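Local coordinates for protein cytochrome P450 (Zobellia galactanivorans, PDB 6G5O) that belongs to the cytochrome P450 family of haem-thiolate proteins and holds an iron protoporphyrin IX within its mainly helical fold, at residues G51-R56 against S61-R66; D181-N186 against V194-E199; R255-M260 against I342-L347. All coordinates share one frame; numbering follows the deposited sequence.

Interaction 1: G51-R56 against S61-R66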
loop_
_atom_site.group_PDB
_atom_site.type_symbol
_atom_site.label_atom_id
_atom_site.label_comp_id
_atom_site.label_asym_id
_atom_site.label_seq_id
_atom_site.Cartn_x
_atom_site.Cartn_y
_atom_site.Cartn_z
ATOM N N GLY A 51 -2.518 15.234 11.829
ATOM C CA GLY A 51 -2.354 15.154 13.283
ATOM C C GLY A 51 -3.651 15.182 14.072
ATOM O O GLY A 51 -3.790 15.968 14.981
ATOM N N ALA A 52 -4.586 14.301 13.731
ATOM C CA ALA A 52 -5.882 14.280 14.359
ATOM C C ALA A 52 -5.953 13.250 15.506
ATOM O O ALA A 52 -4.983 12.592 15.833
ATOM C CB ALA A 52 -6.944 13.971 13.311
ATOM N N VAL A 53 -7.118 13.134 16.118
ATOM C CA VAL A 53 -7.415 12.070 17.025
ATOM C C VAL A 53 -7.115 10.751 16.333
ATOM O O VAL A 53 -7.560 10.517 15.208
ATOM C CB VAL A 53 -8.892 12.165 17.529
ATOM C CG1 VAL A 53 -9.406 10.849 18.102
ATOM C CG2 VAL A 53 -8.995 13.270 18.584
ATOM N N PRO A 54 -6.341 9.880 16.997
ATOM C CA PRO A 54 -5.888 8.669 16.323
ATOM C C PRO A 54 -7.027 7.901 15.723
ATOM O O PRO A 54 -8.044 7.724 16.372
ATOM C CB PRO A 54 -5.225 7.884 17.448
ATOM C CG PRO A 54 -4.660 8.970 18.331
ATOM C CD PRO A 54 -5.700 10.047 18.323
ATOM N N GLY A 55 -6.854 7.462 14.475
ATOM C CA GLY A 55 -7.887 6.706 13.770
ATOM C C GLY A 55 -8.776 7.540 12.880
ATOM O O GLY A 55 -9.452 7.016 11.978
ATOM N N ARG A 56 -8.793 8.835 13.102
ATOM C CA ARG A 56 -9.784 9.651 12.424
ATOM C C ARG A 56 -9.555 9.832 10.927
ATOM O O ARG A 56 -10.527 9.878 10.171
ATOM C CB ARG A 56 -9.912 11.017 13.073
ATOM C CG ARG A 56 -11.333 11.538 12.938
ATOM C CD ARG A 56 -11.518 12.940 13.498
ATOM N NE ARG A 56 -12.709 13.515 12.869
ATOM C CZ ARG A 56 -12.971 14.810 12.739
ATOM N NH1 ARG A 56 -12.151 15.754 13.217
ATOM N NH2 ARG A 56 -14.096 15.158 12.128
ATOM N N SER A 61 -13.143 5.320 9.386
ATOM C CA SER A 61 -12.581 5.797 10.657
ATOM C C SER A 61 -12.386 4.677 11.653
ATOM O O SER A 61 -13.163 3.712 11.694
ATOM C CB SER A 61 -13.464 6.844 11.298
ATOM O OG SER A 61 -12.904 7.269 12.522
ATOM N N GLU A 62 -11.316 4.811 12.433
ATOM C CA GLU A 62 -10.862 3.788 13.377
ATOM C C GLU A 62 -10.799 4.351 14.799
ATOM O O GLU A 62 -10.217 3.710 15.670
ATOM C CB GLU A 62 -9.449 3.282 13.007
ATOM C CG GLU A 62 -9.347 2.427 11.737
ATOM C CD GLU A 62 -7.914 2.058 11.321
ATOM O OE1 GLU A 62 -6.917 2.594 11.868
ATOM O OE2 GLU A 62 -7.785 1.205 10.424
ATOM N N VAL A 63 -11.362 5.543 15.038
ATOM C CA VAL A 63 -11.427 6.137 16.390
ATOM C C VAL A 63 -11.933 5.174 17.489
ATOM O O VAL A 63 -11.509 5.255 18.634
ATOM C CB VAL A 63 -12.328 7.410 16.386
ATOM C CG1 VAL A 63 -12.772 7.834 17.795
ATOM C CG2 VAL A 63 -11.609 8.553 15.677
ATOM N N ASP A 64 -12.847 4.280 17.137
ATOM C CA ASP A 64 -13.496 3.455 18.126
ATOM C C ASP A 64 -12.723 2.180 18.399
ATOM O O ASP A 64 -13.028 1.479 19.376
ATOM C CB ASP A 64 -14.952 3.160 17.710
ATOM C CG ASP A 64 -15.864 4.402 17.841
ATOM O OD1 ASP A 64 -15.479 5.357 18.574
ATOM O OD2 ASP A 64 -16.957 4.418 17.206
ATOM N N ILE A 65 -11.720 1.891 17.566
ATOM C CA ILE A 65 -10.950 0.656 17.715
ATOM C C ILE A 65 -9.535 0.836 18.222
ATOM O O ILE A 65 -8.908 -0.157 18.556
ATOM C CB ILE A 65 -10.920 -0.227 16.456
ATOM C CG1 ILE A 65 -9.946 0.304 15.378
ATOM C CG2 ILE A 65 -12.317 -0.390 15.893
ATOM C CD1 ILE A 65 -9.652 -0.707 14.275
ATOM N N ARG A 66 -9.024 2.060 18.313
ATOM C CA ARG A 66 -7.657 2.232 18.787
ATOM C C ARG A 66 -7.412 3.611 19.360
ATOM O O ARG A 66 -8.063 4.557 18.986
ATOM C CB ARG A 66 -6.641 1.927 17.657
ATOM C CG ARG A 66 -6.495 2.999 16.566
ATOM C CD ARG A 66 -5.531 2.519 15.432
ATOM N NE ARG A 66 -5.559 3.310 14.200
ATOM C CZ ARG A 66 -4.966 4.497 14.011
ATOM N NH1 ARG A 66 -4.257 5.083 14.982
ATOM N NH2 ARG A 66 -5.093 5.120 12.825
#

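Interaction 2: D181-N186 against V194-E199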
loop_
_atom_site.group_PDB
_atom_site.type_symbol
_atom_site.label_atom_id
_atom_site.label_comp_id
_atom_site.label_asym_id
_atom_site.label_seq_id
_atom_site.Cartn_x
_atom_site.Cartn_y
_atom_site.Cartn_z
ATOM N N ASP A 181 7.974 -5.568 24.361
ATOM C CA ASP A 181 8.429 -6.073 25.672
ATOM C C ASP A 181 9.589 -7.058 25.568
ATOM O O ASP A 181 10.566 -6.899 26.313
ATOM C CB ASP A 181 7.272 -6.692 26.496
ATOM C CG ASP A 181 6.272 -5.625 27.023
ATOM O OD1 ASP A 181 6.644 -4.423 27.105
ATOM O OD2 ASP A 181 5.103 -5.984 27.345
ATOM N N ARG A 182 9.509 -8.035 24.650
ATOM C CA ARG A 182 10.628 -8.954 24.396
ATOM C C ARG A 182 11.883 -8.202 24.035
ATOM O O ARG A 182 12.954 -8.540 24.506
ATOM C CB ARG A 182 10.348 -9.948 23.257
ATOM C CG ARG A 182 9.202 -10.907 23.531
ATOM C CD ARG A 182 9.615 -12.113 24.352
ATOM N NE ARG A 182 9.799 -13.282 23.477
ATOM C CZ ARG A 182 8.814 -13.962 22.878
ATOM N NH1 ARG A 182 7.540 -13.607 23.043
ATOM N NH2 ARG A 182 9.104 -14.996 22.090
ATOM N N ALA A 183 11.766 -7.208 23.159
ATOM C CA ALA A 183 12.952 -6.481 22.701
ATOM C C ALA A 183 13.509 -5.528 23.767
ATOM O O ALA A 183 14.701 -5.279 23.729
ATOM C CB ALA A 183 12.676 -5.739 21.385
ATOM N N SER A 184 12.687 -4.999 24.688
ATOM C CA SER A 184 13.253 -4.197 25.822
ATOM C C SER A 184 14.049 -5.077 26.761
ATOM O O SER A 184 15.088 -4.634 27.219
ATOM C CB SER A 184 12.228 -3.427 26.686
ATOM O OG SER A 184 10.981 -3.366 26.063
ATOM N N GLU A 185 13.564 -6.294 27.057
ATOM C CA GLU A 185 14.293 -7.221 27.950
ATOM C C GLU A 185 15.601 -7.654 27.295
ATOM O O GLU A 185 16.632 -7.625 27.942
ATOM C CB GLU A 185 13.539 -8.525 28.331
ATOM C CG GLU A 185 12.010 -8.565 28.418
ATOM C CD GLU A 185 11.404 -7.743 29.542
ATOM O OE1 GLU A 185 12.120 -6.932 30.163
ATOM O OE2 GLU A 185 10.188 -7.907 29.795
ATOM N N ASN A 186 15.544 -8.062 26.022
ATOM C CA ASN A 186 16.692 -8.658 25.317
ATOM C C ASN A 186 17.024 -7.996 23.969
ATOM O O ASN A 186 16.786 -8.587 22.930
ATOM C CB ASN A 186 16.401 -10.145 25.061
ATOM C CG ASN A 186 16.150 -10.914 26.330
ATOM O OD1 ASN A 186 15.015 -11.284 26.632
ATOM N ND2 ASN A 186 17.201 -11.139 27.094
ATOM N N VAL A 194 15.971 -1.725 17.294
ATOM C CA VAL A 194 16.493 -0.521 16.700
ATOM C C VAL A 194 15.664 0.726 17.052
ATOM O O VAL A 194 16.224 1.771 17.266
ATOM C CB VAL A 194 16.564 -0.623 15.163
ATOM C CG1 VAL A 194 17.000 0.706 14.557
ATOM C CG2 VAL A 194 17.557 -1.716 14.755
ATOM N N LEU A 195 14.344 0.627 17.008
ATOM C CA LEU A 195 13.502 1.767 17.314
ATOM C C LEU A 195 13.650 2.188 18.793
ATOM O O LEU A 195 13.825 3.379 19.056
ATOM C CB LEU A 195 12.040 1.497 16.955
ATOM C CG LEU A 195 11.723 1.412 15.449
ATOM C CD1 LEU A 195 10.262 1.102 15.261
ATOM C CD2 LEU A 195 12.045 2.710 14.739
ATOM N N LEU A 196 13.685 1.206 19.699
ATOM C CA LEU A 196 13.841 1.475 21.134
ATOM C C LEU A 196 15.160 2.142 21.477
ATOM O O LEU A 196 15.243 2.854 22.457
ATOM C CB LEU A 196 13.687 0.192 21.967
ATOM C CG LEU A 196 12.258 -0.339 21.995
ATOM C CD1 LEU A 196 12.241 -1.813 22.381
ATOM C CD2 LEU A 196 11.419 0.486 22.955
ATOM N N ASN A 197 16.173 1.917 20.652
ATOM C CA ASN A 197 17.459 2.567 20.794
ATOM C C ASN A 197 17.612 3.840 19.946
ATOM O O ASN A 197 18.631 4.463 20.004
ATOM C CB ASN A 197 18.543 1.544 20.413
ATOM C CG ASN A 197 19.906 1.906 20.927
ATOM O OD1 ASN A 197 20.079 2.233 22.111
ATOM N ND2 ASN A 197 20.893 1.816 20.047
ATOM N N SER A 198 16.625 4.235 19.159
ATOM C CA SER A 198 16.739 5.451 18.354
ATOM C C SER A 198 16.340 6.695 19.155
ATOM O O SER A 198 15.649 6.599 20.155
ATOM C CB SER A 198 15.847 5.366 17.124
ATOM O OG SER A 198 16.063 4.168 16.461
ATOM N N GLU A 199 16.730 7.866 18.664
ATOM C CA GLU A 199 16.589 9.105 19.436
ATOM C C GLU A 199 15.804 10.184 18.746
ATOM O O GLU A 199 16.003 10.436 17.555
ATOM C CB GLU A 199 17.960 9.661 19.771
ATOM C CG GLU A 199 18.824 8.643 20.474
ATOM C CD GLU A 199 20.033 9.260 21.128
ATOM O OE1 GLU A 199 20.526 10.298 20.596
ATOM O OE2 GLU A 199 20.465 8.689 22.169
#

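Interaction 3: R255-M260 against I342-L347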
loop_
_atom_site.group_PDB
_atom_site.type_symbol
_atom_site.label_atom_id
_atom_site.label_comp_id
_atom_site.label_asym_id
_atom_site.label_seq_id
_atom_site.Cartn_x
_atom_site.Cartn_y
_atom_site.Cartn_z
ATOM N N ARG A 255 9.533 0.830 -14.757
ATOM C CA ARG A 255 8.440 1.614 -15.281
ATOM C C ARG A 255 7.140 0.854 -15.234
ATOM O O ARG A 255 6.100 1.447 -14.965
ATOM C CB ARG A 255 8.764 2.128 -16.694
ATOM C CG ARG A 255 9.619 3.409 -16.640
ATOM C CD ARG A 255 10.108 3.814 -18.038
ATOM N NE ARG A 255 11.117 2.889 -18.554
ATOM C CZ ARG A 255 11.360 2.624 -19.847
ATOM N NH1 ARG A 255 10.659 3.176 -20.825
ATOM N NH2 ARG A 255 12.328 1.792 -20.167
ATOM N N ALA A 256 7.203 -0.443 -15.525
ATOM C CA ALA A 256 6.034 -1.328 -15.402
ATOM C C ALA A 256 5.547 -1.387 -13.964
ATOM O O ALA A 256 4.371 -1.436 -13.730
ATOM C CB ALA A 256 6.367 -2.728 -15.857
ATOM N N VAL A 257 6.449 -1.390 -13.002
ATOM C CA VAL A 257 6.002 -1.456 -11.607
ATOM C C VAL A 257 5.263 -0.188 -11.244
ATOM O O VAL A 257 4.193 -0.252 -10.629
ATOM C CB VAL A 257 7.161 -1.769 -10.613
ATOM C CG1 VAL A 257 6.740 -1.491 -9.166
ATOM C CG2 VAL A 257 7.580 -3.230 -10.733
ATOM N N GLU A 258 5.804 0.961 -11.657
ATOM C CA GLU A 258 5.177 2.241 -11.334
ATOM C C GLU A 258 3.840 2.355 -12.054
ATOM O O GLU A 258 2.894 2.997 -11.566
ATOM C CB GLU A 258 6.058 3.436 -11.717
ATOM C CG GLU A 258 7.335 3.552 -10.915
ATOM C CD GLU A 258 7.135 3.519 -9.386
ATOM O OE1 GLU A 258 6.337 4.310 -8.828
ATOM O OE2 GLU A 258 7.824 2.695 -8.736
ATOM N N GLU A 259 3.764 1.777 -13.250
ATOM C CA GLU A 259 2.531 1.868 -13.987
ATOM C C GLU A 259 1.459 0.996 -13.336
ATOM O O GLU A 259 0.283 1.356 -13.315
ATOM C CB GLU A 259 2.747 1.477 -15.469
ATOM C CG GLU A 259 1.473 1.344 -16.295
ATOM C CD GLU A 259 0.757 2.631 -16.541
ATOM O OE1 GLU A 259 1.079 3.664 -15.900
ATOM O OE2 GLU A 259 -0.128 2.634 -17.418
ATOM N N MET A 260 1.860 -0.163 -12.834
ATOM C CA MET A 260 0.954 -0.990 -12.068
ATOM C C MET A 260 0.488 -0.313 -10.761
ATOM O O MET A 260 -0.679 -0.368 -10.438
ATOM C CB MET A 260 1.581 -2.331 -11.842
ATOM C CG MET A 260 1.512 -3.126 -13.136
ATOM S SD MET A 260 1.998 -4.811 -12.901
ATOM C CE MET A 260 2.283 -5.272 -14.632
ATOM N N ILE A 342 11.058 -7.795 -8.687
ATOM C CA ILE A 342 11.513 -9.183 -8.603
ATOM C C ILE A 342 10.429 -10.202 -8.981
ATOM O O ILE A 342 10.709 -11.143 -9.716
ATOM C CB ILE A 342 12.098 -9.518 -7.221
ATOM C CG1 ILE A 342 13.371 -8.695 -6.993
ATOM C CG2 ILE A 342 12.457 -11.016 -7.098
ATOM C CD1 ILE A 342 13.840 -8.762 -5.548
ATOM N N LEU A 343 9.205 -9.995 -8.503
ATOM C CA LEU A 343 8.097 -10.841 -8.918
ATOM C C LEU A 343 7.897 -10.835 -10.436
ATOM O O LEU A 343 7.844 -11.907 -11.066
ATOM C CB LEU A 343 6.811 -10.447 -8.234
ATOM C CG LEU A 343 5.599 -11.263 -8.647
ATOM C CD1 LEU A 343 5.730 -12.738 -8.275
ATOM C CD2 LEU A 343 4.345 -10.658 -8.043
ATOM N N LEU A 344 7.797 -9.638 -11.022
ATOM C CA LEU A 344 7.555 -9.560 -12.479
ATOM C C LEU A 344 8.635 -10.288 -13.308
ATOM O O LEU A 344 8.310 -10.961 -14.274
ATOM C CB LEU A 344 7.401 -8.137 -12.974
ATOM C CG LEU A 344 6.159 -7.311 -12.579
ATOM C CD1 LEU A 344 6.241 -5.942 -13.252
ATOM C CD2 LEU A 344 4.872 -7.997 -12.944
ATOM N N GLN A 345 9.893 -10.129 -12.917
ATOM C CA GLN A 345 11.026 -10.737 -13.590
ATOM C C GLN A 345 11.048 -12.251 -13.347
ATOM O O GLN A 345 11.280 -12.999 -14.287
ATOM C CB GLN A 345 12.376 -10.066 -13.206
ATOM C CG GLN A 345 12.835 -8.925 -14.114
ATOM C CD GLN A 345 12.619 -9.248 -15.611
ATOM O OE1 GLN A 345 13.157 -10.246 -16.096
ATOM N NE2 GLN A 345 11.773 -8.439 -16.323
ATOM N N THR A 346 10.760 -12.698 -12.119
ATOM C CA THR A 346 10.715 -14.121 -11.843
ATOM C C THR A 346 9.616 -14.817 -12.666
ATOM O O THR A 346 9.867 -15.862 -13.247
ATOM C CB THR A 346 10.551 -14.391 -10.348
ATOM O OG1 THR A 346 11.605 -13.725 -9.654
ATOM C CG2 THR A 346 10.610 -15.908 -10.026
ATOM N N LEU A 347 8.422 -14.229 -12.723
ATOM C CA LEU A 347 7.350 -14.773 -13.553
ATOM C C LEU A 347 7.713 -14.787 -15.052
ATOM O O LEU A 347 7.397 -15.736 -15.771
ATOM C CB LEU A 347 6.065 -14.000 -13.352
ATOM C CG LEU A 347 5.428 -14.039 -11.952
ATOM C CD1 LEU A 347 4.295 -13.030 -11.859
ATOM C CD2 LEU A 347 4.914 -15.438 -11.637
#

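Interaction 1: G51-R56 against S61-R66
The guanidinium of Arg66 lies flat against the backbone of Gly55: one face meets Gly55 CA and Pro54 C, with NH2 only 3.3 Å from Gly55 CA, while Glu62 approaches the edge in plane. There Arg66 NE donates to Glu62 OE1 at 2.8 Å with an almost straight N-H (167°), reaching the anti side of the carboxylate in a salt bridge. Both segments belong to the long loop before helix 79-92, in the N-terminal part of the P450 fold. Glu74 OE2 is a second partner, taking a salt bridge from Arg66 NH2 and a hydrogen bond from Gly55 N.

Residues Val53 to Arg56 form a type II beta turn. Pro54 suits its second position, and glycine suits the third, where phi is positive (95°). Having no side chain, Gly55 also lets the backbone of Glu62 and Val63 come close, and its carbonyl O accepts a hydrogen bond from Glu62 N (2.9 Å), the donor lying above the carbonyl plane. Val63, compact and branched, packs against the turn: CG2, anti to its carbonyl carbon, lies 4.0 Å from Val53 CG1 and 3.7 Å from Pro54 O.

Interaction 2: D181-N186 against V194-E199
Leu196 reaches across to Ala183 and Ser184, and every close approach is made by one of its methyl groups, CD1. The CB of Leu196 leaves the backbone in the direction of helix 169-185, but neither it nor CG comes close enough to touch that helix. CG stands anti to the carbonyl carbon (chi1 -70°), a setting that carries the branch outward from helix 191-196. CD1 goes on to the neighbouring helix, where it rests 4.1 Å from Ala183 CB and 4.0 Å from Ser184 N. The side chain as a whole also packs on Val210 of helix 207-220.

The receiving surface is made of small residues. The single methyl of Ala183 lets the leucine tip come close to the helix backbone; Ala183 also touches Tyr192 and Ser193 of helix 191-196. Ser184 lies at the side of the leucine tip, its OG 4.2 Å from Leu196 CD1; that hydroxyl is hydrogen-bonded to the carbonyl O of Ile180, a turn earlier in its own helix, so it can border an apolar group without giving up its polar partner. No hydrogen bond joins the two segments, and the surface buried between them is small, 87 Å².

The two helix ends are joined by a short connection and meet through a leucine and small residues; by their order in the chain, helices 169-185 and 191-196 correspond to the G and H helices of the P450 fold.

Interaction 3: R255-M260 against I342-L347
Leu344 makes the whole contact with Ala256, Val257 and Met260, from the middle of its segment. The walk along helix 342-347 begins at Ile342, which turns away and packs on Leu103 of helix 97-117, and goes on to Leu343, which packs on Val229 of helix 223-238.

Leu344 points toward the other helix and splits its two methyls between partners. CD1 sits 3.9 Å from Val257 CG2 and 4.1 Å from Ala256 CB, the small alanine letting it come close to the helix. CD2 meets Met260 CE tip to tip at 4.1 Å: the extended Met260 chain and the Leu344 branch meet between the helices, and the axes of the two short segments approach to 10.8 Å. These are segments of the K and L helices of the P450 fold, whose N-to-C directions differ by 117°. The K helix bears the ExxR signature: Glu259 forms salt bridges to Arg262 and Arg315.

Gln345 NE2 bonds to Thr253 OG1 at the start of the K helix and to Leu246 O of helix 240-248. Thr346 folds its hydroxyl back onto its own helix: OG1 donates to Ile342 O at 2.7 Å, while Thr346 N reaches the same oxygen from the opposite face of the carbonyl plane.

In the fold
From the N terminus the chain passes strand 48-49 and enters the loop that interaction 1 closes, with only four residues between its segments, before helix 79-92 begins. Interaction 2 comes next, closing the short connection between helix 169-185 and helix 191-196. Interaction 3 spans by far the longest interval, bringing helix 333-350 back to helix 253-264 across 81 intervening residues of helix, strand and loop. The three follow in series, none nested in or crossing another. Interactions 1 and 3 lie on opposite sides of the chain's centre, their own centres about 34 Å apart. Helix 169-185 links the first two, because its Tyr173 touches Arg66.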